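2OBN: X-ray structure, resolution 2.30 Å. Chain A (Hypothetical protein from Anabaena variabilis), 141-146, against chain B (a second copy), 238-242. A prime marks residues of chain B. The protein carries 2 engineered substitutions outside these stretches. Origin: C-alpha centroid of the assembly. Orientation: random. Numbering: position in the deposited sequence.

Chain A (141-146) DVASGA
Chain B, residues 238-242: LHPGS

Two irregular segments meet with no direct hydrogen bond between them: a type I turn, His239′ to Ser242′, packs against the extended Val142-Ala143 backbone (Val142 -80/134) and the bend after it (Ser144 -136/21, chi1 p). Leu238′ leads in without contact. His239′ (phi/psi -88/126, chi1 t, chi2 -60°) points its CA-CB bond sideways, yet the end of its ring comes nearer, CE1 lying 4.3 Å from Val142 CG1 (chi1 t). The ring also braces its own turn: Gly241′ N donates to His239′ ND1 at 3.0 Å.

Pro240′ (-65/-14, C-gamma endo) points toward chain A, placing CB 3.8 Å from Gly145 N, while its O lies 3.8 Å from Ala143 CB. Gly145 adopts 68/26, a positive phi that favours glycine; its CA lies 5.5 Å from Pro240′ CA. Water 2 accepts from Gly145 N (2.8 Å) and lies 2.9 Å from Pro240′ O, bridging the two backbones.

Gly241′ (-114/2) is buried in the contact, its CA 4.1 Å from Ala143 CA (-63/154), so the pairing runs backward along chain B as chain A advances. Its CA makes a CA-H...O contact with Ala143 O at 3.4 Å; a CB here would clash with that oxygen and with Val142 CG1, so closeness depends on the bare backbone. Water 1 links Ala143 N (3.2 Å) to Gly241′ O (2.8 Å). Ser242′ (-93/141, chi1 t) points away, closing the turn through a weak bond from its N to His239′ O, 3.4 Å.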

# COMPACT_ATOMS: atom_id res chain seq x y z
N ASP A 141 0.23 3.79 13.55
CA ASP A 141 -1.19 4.05 13.59
C ASP A 141 -1.65 4.28 12.17
O ASP A 141 -0.83 4.39 11.25
CB ASP A 141 -1.48 5.30 14.41
CG ASP A 141 -1.28 5.09 15.89
OD1 ASP A 141 -1.75 4.06 16.44
OD2 ASP A 141 -0.69 5.99 16.52
N VAL A 142 -2.96 4.33 11.97
CA VAL A 142 -3.52 4.66 10.68
C VAL A 142 -3.43 6.19 10.63
O VAL A 142 -3.72 6.87 11.63
CB VAL A 142 -4.96 4.14 10.53
CG1 VAL A 142 -5.60 4.63 9.22
CG2 VAL A 142 -4.97 2.61 10.61
N ALA A 143 -2.96 6.73 9.51
CA ALA A 143 -2.81 8.18 9.38
C ALA A 143 -4.15 8.91 9.47
O ALA A 143 -5.20 8.34 9.14
CB ALA A 143 -2.08 8.54 8.08
N SER A 144 -4.08 10.17 9.89
CA SER A 144 -5.26 11.01 10.13
C SER A 144 -5.12 12.43 9.58
O SER A 144 -5.84 13.35 10.03
CB SER A 144 -5.45 11.11 11.63
OG SER A 144 -4.26 11.61 12.21
N GLY A 145 -4.21 12.63 8.64
CA GLY A 145 -3.97 13.95 8.06
C GLY A 145 -3.35 14.94 9.02
O GLY A 145 -3.50 16.13 8.85
N ALA A 146 -2.61 14.44 10.01
CA ALA A 146 -1.99 15.31 11.02
C ALA A 146 -0.90 16.22 10.47
O ALA A 146 -0.67 17.32 10.99
CB ALA A 146 -1.44 14.45 12.15
N LEU B 238 -10.67 9.19 -0.32
CA LEU B 238 -11.09 10.34 0.46
C LEU B 238 -10.69 10.22 1.93
O LEU B 238 -10.75 11.19 2.68
CB LEU B 238 -12.61 10.52 0.38
CG LEU B 238 -13.23 10.55 -1.01
CD1 LEU B 238 -14.71 10.83 -0.92
CD2 LEU B 238 -12.54 11.59 -1.89
N HIS B 239 -10.27 9.01 2.32
CA HIS B 239 -9.83 8.75 3.68
C HIS B 239 -8.34 9.06 3.75
O HIS B 239 -7.57 8.51 2.97
CB HIS B 239 -10.12 7.30 4.01
CG HIS B 239 -9.93 6.96 5.45
ND1 HIS B 239 -8.72 7.12 6.09
CD2 HIS B 239 -10.77 6.41 6.35
CE1 HIS B 239 -8.84 6.71 7.34
NE2 HIS B 239 -10.07 6.28 7.53
N PRO B 240 -7.92 9.93 4.71
CA PRO B 240 -6.50 10.36 4.83
C PRO B 240 -5.46 9.29 5.20
O PRO B 240 -4.26 9.54 5.08
CB PRO B 240 -6.55 11.41 5.94
CG PRO B 240 -7.75 11.07 6.73
CD PRO B 240 -8.74 10.56 5.77
N GLY B 241 -5.91 8.13 5.66
CA GLY B 241 -4.99 7.06 6.05
C GLY B 241 -5.06 5.80 5.21
O GLY B 241 -4.29 4.86 5.46
N SER B 242 -5.91 5.81 4.18
CA SER B 242 -6.14 4.68 3.32
C SER B 242 -5.27 4.64 2.07
O SER B 242 -5.03 5.66 1.41
CB SER B 242 -7.60 4.67 2.89
OG SER B 242 -7.87 3.55 2.07
O HOH W 1 -2.26 4.42 7.41
O HOH W 2 -2.74 11.50 6.52